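Local atomic coordinates of 5,10-methylenetetrahydromethanopterin reductase (Methanopyrus kandleri, PDB entry 1EZW), a protein that catalyses the reversible, coenzyme F420-dependent reduction of methylenetetrahydromethanopterin to methyltetrahydromethanopterin, a step in the formation of methane from carbon dioxide. Residues A[231-236]-A[325-330]; A[244-249]-A[285-290]; A[259-264]-A[296-301]. All coordinates share one frame; numbering follows the deposited sequence.

Contact 1. Residues A[231-236]-A[325-330]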
ATOM      1  N   CYS A 231       0.417  -4.771 -30.558  1.00 23.13           N
ATOM      2  CA  CYS A 231       1.760  -5.281 -30.322  1.00 23.09           C
ATOM      3  C   CYS A 231       2.467  -3.935 -30.553  1.00 23.84           C
ATOM      4  O   CYS A 231       2.385  -3.353 -31.653  1.00 23.35           O
ATOM      5  CB  CYS A 231       2.173  -6.292 -31.377  1.00 24.87           C
ATOM      6  SG  CYS A 231       3.923  -6.610 -31.325  1.00 27.10           S
ATOM      7  N   PHE A 232       3.171  -3.418 -29.546  1.00 21.07           N
ATOM      8  CA  PHE A 232       3.717  -2.073 -29.679  1.00 21.85           C
ATOM      9  C   PHE A 232       5.183  -2.051 -29.319  1.00 22.65           C
ATOM     10  O   PHE A 232       5.590  -2.705 -28.342  1.00 23.48           O
ATOM     11  CB  PHE A 232       2.925  -1.180 -28.705  1.00 21.12           C
ATOM     12  CG  PHE A 232       3.130   0.278 -28.867  1.00 20.99           C
ATOM     13  CD1 PHE A 232       2.174   1.048 -29.521  1.00 20.48           C
ATOM     14  CD2 PHE A 232       4.207   0.910 -28.261  1.00 20.91           C
ATOM     15  CE1 PHE A 232       2.283   2.446 -29.559  1.00 22.15           C
ATOM     16  CE2 PHE A 232       4.331   2.306 -28.296  1.00 21.29           C
ATOM     17  CZ  PHE A 232       3.379   3.068 -28.934  1.00 22.39           C
ATOM     18  N   SER A 233       5.985  -1.311 -30.087  1.00 22.28           N
ATOM     19  CA  SER A 233       7.410  -1.239 -29.740  1.00 24.21           C
ATOM     20  C   SER A 233       7.996   0.096 -30.150  1.00 23.67           C
ATOM     21  O   SER A 233       8.025   0.430 -31.347  1.00 24.61           O
ATOM     22  CB  SER A 233       8.195  -2.386 -30.378  1.00 25.00           C
ATOM     23  OG  SER A 233       9.508  -2.475 -29.787  1.00 26.15           O
ATOM     24  N   ILE A 234       8.467   0.859 -29.168  1.00 22.10           N
ATOM     25  CA  ILE A 234       9.006   2.172 -29.446  1.00 23.32           C
ATOM     26  C   ILE A 234      10.384   2.361 -28.816  1.00 26.12           C
ATOM     27  O   ILE A 234      10.642   1.924 -27.691  1.00 24.79           O
ATOM     28  CB  ILE A 234       8.016   3.267 -28.967  1.00 21.61           C
ATOM     29  CG1 ILE A 234       8.398   4.631 -29.553  1.00 22.77           C
ATOM     30  CG2 ILE A 234       7.977   3.300 -27.390  1.00 20.83           C
ATOM     31  CD1 ILE A 234       7.458   5.762 -29.173  1.00 21.70           C
ATOM     32  N   ASP A 235      11.273   3.013 -29.568  1.00 26.86           N
ATOM     33  CA  ASP A 235      12.636   3.265 -29.092  1.00 27.60           C
ATOM     34  C   ASP A 235      13.180   4.415 -29.932  1.00 30.27           C
ATOM     35  O   ASP A 235      12.717   4.624 -31.055  1.00 29.70           O
ATOM     36  CB  ASP A 235      13.474   1.997 -29.303  1.00 28.87           C
ATOM     37  CG  ASP A 235      14.844   2.065 -28.622  1.00 31.89           C
ATOM     38  OD1 ASP A 235      15.750   2.778 -29.121  1.00 30.88           O
ATOM     39  OD2 ASP A 235      14.997   1.387 -27.569  1.00 32.42           O
ATOM     40  N   LYS A 236      14.124   5.182 -29.401  1.00 31.20           N
ATOM     41  CA  LYS A 236      14.684   6.272 -30.199  1.00 34.11           C
ATOM     42  C   LYS A 236      15.431   5.673 -31.403  1.00 33.75           C
ATOM     43  O   LYS A 236      15.647   6.351 -32.399  1.00 34.82           O
ATOM     44  CB  LYS A 236      15.616   7.139 -29.342  1.00 35.94           C
ATOM     45  CG  LYS A 236      16.732   6.359 -28.687  1.00 40.84           C
ATOM     46  CD  LYS A 236      17.543   7.240 -27.719  1.00 44.15           C
ATOM     47  CE  LYS A 236      18.763   6.493 -27.185  1.00 45.57           C
ATOM     48  NZ  LYS A 236      18.357   5.202 -26.552  1.00 48.19           N
ATOM     49  N   GLY A 325       0.765  -2.629 -25.967  1.00 19.98           N
ATOM     50  CA  GLY A 325       0.960  -3.972 -25.447  1.00 21.94           C
ATOM     51  C   GLY A 325       2.316  -4.521 -25.809  1.00 22.58           C
ATOM     52  O   GLY A 325       3.090  -3.877 -26.546  1.00 21.86           O
ATOM     53  N   SER A 326       2.585  -5.724 -25.303  1.00 23.03           N
ATOM     54  CA  SER A 326       3.856  -6.396 -25.482  1.00 24.36           C
ATOM     55  C   SER A 326       4.396  -6.258 -26.912  1.00 24.99           C
ATOM     56  O   SER A 326       3.660  -6.514 -27.870  1.00 25.42           O
ATOM     57  CB  SER A 326       3.681  -7.875 -25.129  1.00 25.29           C
ATOM     58  OG  SER A 326       4.923  -8.558 -25.210  1.00 31.88           O
ATOM     59  N   PRO A 327       5.706  -5.999 -27.061  1.00 24.88           N
ATOM     60  CA  PRO A 327       6.725  -5.861 -25.999  1.00 24.37           C
ATOM     61  C   PRO A 327       6.785  -4.517 -25.278  1.00 24.63           C
ATOM     62  O   PRO A 327       7.489  -4.381 -24.258  1.00 25.06           O
ATOM     63  CB  PRO A 327       8.020  -6.137 -26.763  1.00 24.78           C
ATOM     64  CG  PRO A 327       7.696  -5.346 -28.124  1.00 25.24           C
ATOM     65  CD  PRO A 327       6.335  -5.936 -28.406  1.00 24.75           C
ATOM     66  N   ILE A 328       6.081  -3.524 -25.826  1.00 23.44           N
ATOM     67  CA  ILE A 328       6.042  -2.141 -25.371  1.00 24.00           C
ATOM     68  C   ILE A 328       7.282  -1.412 -25.893  1.00 24.01           C
ATOM     69  O   ILE A 328       7.189  -0.322 -26.476  1.00 24.12           O
ATOM     70  CB  ILE A 328       5.876  -2.031 -23.805  1.00 23.30           C
ATOM     71  CG1 ILE A 328       4.509  -2.635 -23.439  1.00 25.98           C
ATOM     72  CG2 ILE A 328       5.911  -0.542 -23.368  1.00 25.48           C
ATOM     73  CD1 ILE A 328       4.147  -2.521 -21.992  1.00 30.33           C
ATOM     74  N   GLY A 329       8.446  -2.029 -25.709  1.00 25.30           N
ATOM     75  CA  GLY A 329       9.681  -1.456 -26.213  1.00 26.04           C
ATOM     76  C   GLY A 329      10.813  -2.303 -25.668  1.00 28.49           C
ATOM     77  O   GLY A 329      10.594  -3.157 -24.804  1.00 27.42           O
ATOM     78  N   PRO A 330      12.029  -2.129 -26.189  1.00 28.10           N
ATOM     79  CA  PRO A 330      13.188  -2.891 -25.724  1.00 28.98           C
ATOM     80  C   PRO A 330      13.328  -2.802 -24.185  1.00 29.79           C
ATOM     81  O   PRO A 330      13.661  -3.787 -23.538  1.00 29.97           O
ATOM     82  CB  PRO A 330      14.328  -2.227 -26.491  1.00 29.36           C
ATOM     83  CG  PRO A 330      13.626  -2.003 -27.878  1.00 29.58           C
ATOM     84  CD  PRO A 330      12.391  -1.265 -27.331  1.00 29.00           C
TER
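Phe232 and Gly325 open the contact with a backbone hydrogen bond, Phe232 N to Gly325 O at 3.0 Å, in which the donor stands 46° out of the carbonyl plane. Farther along, Ile234 N donates to Ile328 O at 3.2 Å. Between them Ile328 N reaches Phe232 O at 2.7 Å, but an N-H...O angle of 123° makes this bond weak. Ser233 and Ile328 thus form a single beta bridge, and a CA-H...O contact from Ser233 CA to Ile328 O lies within it.

The loop turns sharply here. The peptide bond before Pro327 is cis, and the backbone angles of Ser326 and Pro327 fit a type VIa turn, closed by a weak bond from Ile328 N to Gly325 O. The turn sets Pro327 CD 3.3 Å from Phe232 O and 3.8 Å from Cys231 SG, while Pro327 CG touches Ser233 CB. At the edge of the Phe232 ring, in its plane, Ile328 O lies 3.7 Å from CD2. Pro330 ends the packing against Asp235, whose OD2 lies 3.7 Å from Pro330 CG and whose OD1 is hydrogen-bonded to Asp237 N.

Within the (beta/alpha)8 barrel, this joins the loop after strand 321-324 to the short strand 232-234, which follows barrel strand 225-229. Phe232 and Ile234 pack on helices 304-316 and 332-342, whereas Cys231 and Ser233 meet helix 238-254.

Contact 2. Residues A[244-249]-A[285-290]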
ATOM      1  N   ALA A 244      12.560  -5.793 -31.426  1.00 32.72           N
ATOM      2  CA  ALA A 244      11.863  -6.248 -30.222  1.00 32.13           C
ATOM      3  C   ALA A 244      10.486  -6.841 -30.506  1.00 32.43           C
ATOM      4  O   ALA A 244       9.960  -7.643 -29.729  1.00 31.00           O
ATOM      5  CB  ALA A 244      11.755  -5.085 -29.232  1.00 31.45           C
ATOM      6  N   THR A 245       9.876  -6.455 -31.623  1.00 31.97           N
ATOM      7  CA  THR A 245       8.564  -6.987 -31.937  1.00 32.75           C
ATOM      8  C   THR A 245       8.569  -8.412 -32.480  1.00 33.20           C
ATOM      9  O   THR A 245       7.579  -9.116 -32.348  1.00 33.43           O
ATOM     10  CB  THR A 245       7.811  -6.177 -33.035  1.00 32.21           C
ATOM     11  OG1 THR A 245       8.486  -6.352 -34.283  1.00 33.32           O
ATOM     12  CG2 THR A 245       7.755  -4.714 -32.722  1.00 30.66           C
ATOM     13  N   LYS A 246       9.679  -8.846 -33.065  1.00 34.87           N
ATOM     14  CA  LYS A 246       9.699 -10.154 -33.730  1.00 36.21           C
ATOM     15  C   LYS A 246       9.125 -11.372 -33.040  1.00 37.33           C
ATOM     16  O   LYS A 246       8.240 -12.028 -33.601  1.00 36.98           O
ATOM     17  CB  LYS A 246      11.102 -10.433 -34.280  1.00 35.49           C
ATOM     18  CG  LYS A 246      11.428  -9.458 -35.412  1.00 36.54           C
ATOM     19  CD  LYS A 246      12.776  -9.691 -36.073  1.00 37.81           C
ATOM     20  CE  LYS A 246      13.048  -8.601 -37.111  1.00 37.91           C
ATOM     21  NZ  LYS A 246      14.407  -8.689 -37.718  1.00 39.92           N
ATOM     22  N   ILE A 247       9.579 -11.686 -31.832  1.00 38.28           N
ATOM     23  CA  ILE A 247       9.022 -12.847 -31.159  1.00 39.31           C
ATOM     24  C   ILE A 247       7.514 -12.712 -31.028  1.00 38.70           C
ATOM     25  O   ILE A 247       6.778 -13.661 -31.270  1.00 39.43           O
ATOM     26  CB  ILE A 247       9.632 -13.063 -29.754  1.00 40.88           C
ATOM     27  CG1 ILE A 247       9.014 -14.306 -29.103  1.00 42.47           C
ATOM     28  CG2 ILE A 247       9.363 -11.845 -28.866  1.00 41.37           C
ATOM     29  CD1 ILE A 247       9.176 -15.593 -29.896  1.00 43.57           C
ATOM     30  N   VAL A 248       7.037 -11.523 -30.665  1.00 37.76           N
ATOM     31  CA  VAL A 248       5.599 -11.353 -30.506  1.00 36.48           C
ATOM     32  C   VAL A 248       4.865 -11.454 -31.852  1.00 36.48           C
ATOM     33  O   VAL A 248       3.841 -12.112 -31.944  1.00 37.37           O
ATOM     34  CB  VAL A 248       5.255 -10.012 -29.800  1.00 36.37           C
ATOM     35  CG1 VAL A 248       3.743  -9.872 -29.666  1.00 35.14           C
ATOM     36  CG2 VAL A 248       5.905  -9.967 -28.388  1.00 35.73           C
ATOM     37  N   VAL A 249       5.388 -10.817 -32.894  1.00 36.99           N
ATOM     38  CA  VAL A 249       4.736 -10.891 -34.202  1.00 36.42           C
ATOM     39  C   VAL A 249       4.739 -12.345 -34.700  1.00 37.74           C
ATOM     40  O   VAL A 249       3.745 -12.816 -35.265  1.00 37.66           O
ATOM     41  CB  VAL A 249       5.428  -9.967 -35.228  1.00 35.64           C
ATOM     42  CG1 VAL A 249       4.958 -10.298 -36.635  1.00 33.67           C
ATOM     43  CG2 VAL A 249       5.074  -8.502 -34.905  1.00 33.06           C
ATOM     44  N   THR A 285      14.512 -19.479 -35.316  1.00 60.02           N
ATOM     45  CA  THR A 285      14.241 -19.486 -36.752  1.00 59.77           C
ATOM     46  C   THR A 285      12.947 -18.708 -36.974  1.00 58.86           C
ATOM     47  O   THR A 285      12.755 -18.089 -38.022  1.00 59.31           O
ATOM     48  CB  THR A 285      14.077 -20.928 -37.320  1.00 59.61           C
ATOM     49  OG1 THR A 285      12.984 -21.588 -36.665  1.00 60.38           O
ATOM     50  CG2 THR A 285      15.362 -21.732 -37.120  1.00 59.72           C
ATOM     51  N   ALA A 286      12.073 -18.742 -35.967  1.00 57.85           N
ATOM     52  CA  ALA A 286      10.794 -18.037 -36.007  1.00 56.23           C
ATOM     53  C   ALA A 286      11.040 -16.547 -36.190  1.00 55.58           C
ATOM     54  O   ALA A 286      10.485 -15.921 -37.095  1.00 55.15           O
ATOM     55  CB  ALA A 286      10.024 -18.284 -34.722  1.00 56.32           C
ATOM     56  N   ILE A 287      11.882 -15.986 -35.326  1.00 54.38           N
ATOM     57  CA  ILE A 287      12.224 -14.572 -35.378  1.00 53.63           C
ATOM     58  C   ILE A 287      12.886 -14.223 -36.711  1.00 53.05           C
ATOM     59  O   ILE A 287      12.605 -13.181 -37.303  1.00 52.64           O
ATOM     60  CB  ILE A 287      13.172 -14.195 -34.210  1.00 53.38           C
ATOM     61  CG1 ILE A 287      12.416 -14.301 -32.885  1.00 53.66           C
ATOM     62  CG2 ILE A 287      13.730 -12.789 -34.402  1.00 53.54           C
ATOM     63  CD1 ILE A 287      13.244 -13.942 -31.685  1.00 53.18           C
ATOM     64  N   GLY A 288      13.761 -15.107 -37.180  1.00 52.04           N
ATOM     65  CA  GLY A 288      14.448 -14.871 -38.437  1.00 50.74           C
ATOM     66  C   GLY A 288      13.514 -14.780 -39.631  1.00 49.66           C
ATOM     67  O   GLY A 288      13.813 -14.079 -40.603  1.00 50.04           O
ATOM     68  N   LEU A 289      12.385 -15.480 -39.561  1.00 48.75           N
ATOM     69  CA  LEU A 289      11.396 -15.472 -40.640  1.00 48.20           C
ATOM     70  C   LEU A 289      10.468 -14.245 -40.674  1.00 47.26           C
ATOM     71  O   LEU A 289       9.902 -13.924 -41.724  1.00 46.60           O
ATOM     72  CB  LEU A 289      10.546 -16.742 -40.575  1.00 49.22           C
ATOM     73  CG  LEU A 289      11.333 -18.037 -40.800  1.00 50.56           C
ATOM     74  CD1 LEU A 289      10.393 -19.237 -40.763  1.00 50.93           C
ATOM     75  CD2 LEU A 289      12.040 -17.956 -42.139  1.00 50.67           C
ATOM     76  N   VAL A 290      10.297 -13.563 -39.539  1.00 45.55           N
ATOM     77  CA  VAL A 290       9.421 -12.387 -39.504  1.00 43.15           C
ATOM     78  C   VAL A 290       9.937 -11.295 -40.435  1.00 42.87           C
ATOM     79  O   VAL A 290      11.047 -10.781 -40.248  1.00 43.70           O
ATOM     80  CB  VAL A 290       9.298 -11.805 -38.065  1.00 42.88           C
ATOM     81  CG1 VAL A 290       8.470 -10.516 -38.088  1.00 40.24           C
ATOM     82  CG2 VAL A 290       8.650 -12.827 -37.151  1.00 40.58           C
TER
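Lys246 lays its aliphatic chain between Ile287 and Val290, crossing Ile287 at about a right angle. This is apolar helix-to-helix packing within the largely helical insertion that follows the seventh strand of the TIM barrel, and it joins helix 238-254 to the C-terminal end of helix 283-289.

The chain of Lys246 can be followed outward. CB meets Ile287 CG2 at 3.5 Å. CG, anti to the carbonyl carbon (chi1 -67°), faces CB and CG1 of Val290, each 4.1 Å away. In the extended zigzag CD falls on the same side as CB, 3.6 Å from Ile287 CG2 and 3.7 Å from Ile287 O. NZ at the tip forms a salt bridge with Glu243, one turn earlier on the same helix. The methylenes therefore serve the helix contact while the charge is paired elsewhere.

On one flank, Ile287 CG1 lies 4.0 Å from Ile247 N, with CD1 going on toward Ile247 CB. Ile295 of helix 292-298 packs on both Lys246 and Val290. Val290, at the C-terminal end of segment 285-290, uses its two methyls differently: CG1 touches Val249 CG1 at 3.8 Å, and CG2 rests 3.7 Å from Lys246 O.

Contact 3. Residues A[259-264]-A[296-301]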
ATOM      1  N   VAL A 259      -7.879 -15.398 -43.461  1.00 47.60           N
ATOM      2  CA  VAL A 259      -8.459 -14.188 -44.019  1.00 46.60           C
ATOM      3  C   VAL A 259      -7.642 -12.977 -43.532  1.00 44.97           C
ATOM      4  O   VAL A 259      -7.495 -11.985 -44.251  1.00 45.39           O
ATOM      5  CB  VAL A 259      -9.931 -14.043 -43.615  1.00 46.36           C
ATOM      6  CG1 VAL A 259     -10.064 -14.141 -42.114  1.00 47.76           C
ATOM      7  CG2 VAL A 259     -10.481 -12.720 -44.117  1.00 46.40           C
ATOM      8  N   VAL A 260      -7.095 -13.074 -42.322  1.00 43.36           N
ATOM      9  CA  VAL A 260      -6.277 -11.995 -41.775  1.00 41.50           C
ATOM     10  C   VAL A 260      -4.946 -11.954 -42.533  1.00 40.91           C
ATOM     11  O   VAL A 260      -4.493 -10.882 -42.917  1.00 40.00           O
ATOM     12  CB  VAL A 260      -6.045 -12.179 -40.247  1.00 42.03           C
ATOM     13  CG1 VAL A 260      -5.099 -11.104 -39.705  1.00 40.47           C
ATOM     14  CG2 VAL A 260      -7.375 -12.063 -39.516  1.00 41.59           C
ATOM     15  N   LEU A 261      -4.335 -13.115 -42.772  1.00 41.29           N
ATOM     16  CA  LEU A 261      -3.069 -13.170 -43.515  1.00 41.45           C
ATOM     17  C   LEU A 261      -3.273 -12.610 -44.928  1.00 41.08           C
ATOM     18  O   LEU A 261      -2.429 -11.859 -45.451  1.00 41.40           O
ATOM     19  CB  LEU A 261      -2.537 -14.611 -43.599  1.00 42.13           C
ATOM     20  CG  LEU A 261      -2.192 -15.366 -42.303  1.00 43.08           C
ATOM     21  CD1 LEU A 261      -1.613 -16.741 -42.641  1.00 42.89           C
ATOM     22  CD2 LEU A 261      -1.166 -14.570 -41.506  1.00 43.28           C
ATOM     23  N   GLU A 262      -4.406 -12.964 -45.534  1.00 40.83           N
ATOM     24  CA  GLU A 262      -4.740 -12.496 -46.873  1.00 40.18           C
ATOM     25  C   GLU A 262      -4.897 -10.985 -46.860  1.00 38.52           C
ATOM     26  O   GLU A 262      -4.372 -10.288 -47.736  1.00 38.57           O
ATOM     27  CB  GLU A 262      -6.049 -13.133 -47.346  1.00 42.41           C
ATOM     28  CG  GLU A 262      -6.501 -12.652 -48.714  1.00 47.09           C
ATOM     29  CD  GLU A 262      -7.843 -13.243 -49.131  1.00 50.15           C
ATOM     30  OE1 GLU A 262      -8.842 -13.059 -48.393  1.00 52.16           O
ATOM     31  OE2 GLU A 262      -7.904 -13.883 -50.202  1.00 52.06           O
ATOM     32  N   ARG A 263      -5.629 -10.484 -45.868  1.00 36.64           N
ATOM     33  CA  ARG A 263      -5.863  -9.045 -45.704  1.00 35.47           C
ATOM     34  C   ARG A 263      -4.567  -8.228 -45.711  1.00 34.28           C
ATOM     35  O   ARG A 263      -4.515  -7.133 -46.268  1.00 34.01           O
ATOM     36  CB  ARG A 263      -6.603  -8.789 -44.367  1.00 36.45           C
ATOM     37  CG  ARG A 263      -6.757  -7.323 -43.946  1.00 37.24           C
ATOM     38  CD  ARG A 263      -7.315  -7.238 -42.508  1.00 38.18           C
ATOM     39  NE  ARG A 263      -8.608  -7.905 -42.422  1.00 37.78           N
ATOM     40  CZ  ARG A 263      -9.186  -8.320 -41.300  1.00 38.26           C
ATOM     41  NH1 ARG A 263     -10.366  -8.912 -41.367  1.00 37.66           N
ATOM     42  NH2 ARG A 263      -8.596  -8.158 -40.115  1.00 36.89           N
ATOM     43  N   HIS A 264      -3.524  -8.773 -45.094  1.00 33.25           N
ATOM     44  CA  HIS A 264      -2.261  -8.066 -44.965  1.00 33.73           C
ATOM     45  C   HIS A 264      -1.214  -8.513 -45.978  1.00 34.30           C
ATOM     46  O   HIS A 264      -0.046  -8.154 -45.870  1.00 33.99           O
ATOM     47  CB  HIS A 264      -1.750  -8.212 -43.509  1.00 32.29           C
ATOM     48  CG  HIS A 264      -2.634  -7.534 -42.493  1.00 30.29           C
ATOM     49  ND1 HIS A 264      -2.731  -6.162 -42.387  1.00 29.22           N
ATOM     50  CD2 HIS A 264      -3.552  -8.038 -41.629  1.00 30.06           C
ATOM     51  CE1 HIS A 264      -3.671  -5.848 -41.510  1.00 28.79           C
ATOM     52  NE2 HIS A 264      -4.185  -6.970 -41.034  1.00 28.45           N
ATOM     53  N   GLU A 296       4.640  -4.706 -40.210  0.70 29.66           N
ATOM     54  CA  GLU A 296       3.734  -3.602 -40.536  0.70 28.99           C
ATOM     55  C   GLU A 296       2.279  -4.016 -40.291  0.70 27.93           C
ATOM     56  O   GLU A 296       1.436  -3.218 -39.881  0.70 27.14           O
ATOM     57  CB  GLU A 296       3.927  -3.215 -42.015  0.70 29.40           C
ATOM     58  CG  GLU A 296       3.144  -2.016 -42.542  0.70 29.60           C
ATOM     59  CD  GLU A 296       1.648  -2.234 -42.607  0.70 30.23           C
ATOM     60  OE1 GLU A 296       1.195  -3.382 -42.825  0.70 30.57           O
ATOM     61  OE2 GLU A 296       0.922  -1.233 -42.464  0.70 30.34           O
ATOM     62  N   ALA A 297       1.975  -5.276 -40.541  1.00 27.88           N
ATOM     63  CA  ALA A 297       0.621  -5.722 -40.361  1.00 27.93           C
ATOM     64  C   ALA A 297       0.212  -5.934 -38.908  1.00 27.68           C
ATOM     65  O   ALA A 297      -0.915  -5.604 -38.517  1.00 25.91           O
ATOM     66  CB  ALA A 297       0.418  -7.025 -41.115  1.00 29.01           C
ATOM     67  N   PHE A 298       1.146  -6.460 -38.121  1.00 27.84           N
ATOM     68  CA  PHE A 298       0.790  -6.867 -36.772  1.00 28.28           C
ATOM     69  C   PHE A 298       1.388  -6.147 -35.587  1.00 28.11           C
ATOM     70  O   PHE A 298       1.317  -6.659 -34.472  1.00 29.10           O
ATOM     71  CB  PHE A 298       1.057  -8.373 -36.659  1.00 28.94           C
ATOM     72  CG  PHE A 298       0.352  -9.190 -37.736  1.00 31.56           C
ATOM     73  CD1 PHE A 298       1.081  -9.964 -38.647  1.00 31.75           C
ATOM     74  CD2 PHE A 298      -1.031  -9.145 -37.855  1.00 31.52           C
ATOM     75  CE1 PHE A 298       0.422 -10.672 -39.667  1.00 31.78           C
ATOM     76  CE2 PHE A 298      -1.700  -9.845 -38.867  1.00 33.60           C
ATOM     77  CZ  PHE A 298      -0.964 -10.612 -39.775  1.00 31.57           C
ATOM     78  N   SER A 299       1.944  -4.968 -35.806  1.00 27.17           N
ATOM     79  CA  SER A 299       2.523  -4.213 -34.692  1.00 25.93           C
ATOM     80  C   SER A 299       2.605  -2.757 -35.095  1.00 26.45           C
ATOM     81  O   SER A 299       2.434  -2.402 -36.292  1.00 25.16           O
ATOM     82  CB  SER A 299       3.944  -4.701 -34.366  1.00 26.52           C
ATOM     83  OG  SER A 299       4.912  -4.195 -35.297  1.00 26.61           O
ATOM     84  N   ILE A 300       2.822  -1.918 -34.091  1.00 24.30           N
ATOM     85  CA  ILE A 300       3.067  -0.500 -34.286  1.00 24.88           C
ATOM     86  C   ILE A 300       4.484  -0.431 -33.737  1.00 26.15           C
ATOM     87  O   ILE A 300       4.706  -0.498 -32.518  1.00 24.35           O
ATOM     88  CB  ILE A 300       2.143   0.387 -33.456  1.00 26.79           C
ATOM     89  CG1 ILE A 300       0.713   0.297 -33.978  1.00 27.93           C
ATOM     90  CG2 ILE A 300       2.585   1.840 -33.543  1.00 24.91           C
ATOM     91  CD1 ILE A 300      -0.230   1.113 -33.121  1.00 28.45           C
ATOM     92  N   ALA A 301       5.461  -0.317 -34.631  1.00 25.20           N
ATOM     93  CA  ALA A 301       6.850  -0.291 -34.193  1.00 24.70           C
ATOM     94  C   ALA A 301       7.746   0.752 -34.867  1.00 26.98           C
ATOM     95  O   ALA A 301       7.603   1.039 -36.064  1.00 27.28           O
ATOM     96  CB  ALA A 301       7.464  -1.690 -34.378  1.00 24.96           C
TER
HETATM   97  O   HOH W   1      -0.963  -4.585 -43.890  1.00 31.93           O
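His264 presses its imidazole on the methyl of Ala297: His264 CG and Ala297 CB are 3.4 Å apart, and His264 CB comes equally near that methyl. The histidine CG stands anti to its own carbonyl carbon (chi1 -66°), beside the backbone N, a torsion that carries CG toward Ala297. One face of the imidazole has Ala297 O 4.1 Å above its plane, offset toward the rim. Arg263 CG lies over the opposite face, and Val260 CG1 is at the edge, in plane.

Phe298 supplies the second ring. Its CG is likewise anti to the carbonyl carbon, beside the backbone N (chi1 -54°). Phe298 CE2 approaches His264 CD2 at 3.8 Å, and the two planes are inclined at 67°, with centroids 5.2 Å apart. The phenyl also receives Val260 CG1 near its plane, 3.7 Å from CE2. Leu261 CD2 makes a looser contact with CZ, while Ala297 CB lies over the centre of one phenyl face. A single methyl thus touches both rings.

In the fold this is the end of helix 258-263 meeting the end of helix 292-298, both in the segment inserted after barrel strand 225-229. His264 is the first residue to leave helical backbone angles, although its N still bonds to Val260 O. Phe298 packs further on Ile252 and Val253 of helix 238-254.

The polar atoms of the imidazole are engaged at both nitrogens. ND1 is 2.8 Å from a water lying in the plane of the ring; a link from this water on to Glu296 OE1 holds for only one of two modelled Glu296 conformers and is doubtful. NE2 is hydrogen-bonded to OD1 of Asp202, the same carboxylate oxygen that forms a salt bridge with Arg263 NH2.

In the fold
Contacts 2 and 3, together with segment 231-236 of contact 1, lie between barrel strands 225-229 and 321-324; contact 1 closes this loop onto segment 325-330, just beyond strand 321-324. The segments of contacts 2 and 3 alternate in sequence, so the insertion is interlaced. Centres of contacts 1 and 2 are about 14 Å apart, as are those of contacts 2 and 3; contacts 1 and 3 are about 17 Å apart. Strands 232-234 and 300-302 form a two-stranded parallel sheet joining contacts 1 and 3, with Ile300 bonded to Cys231 and Ser233. Thr245 of helix 238-254 touches Ser233 and Ala301, tying contact 2 to this sheet, and contact 1 joins these pieces to the loop after strand 321-324.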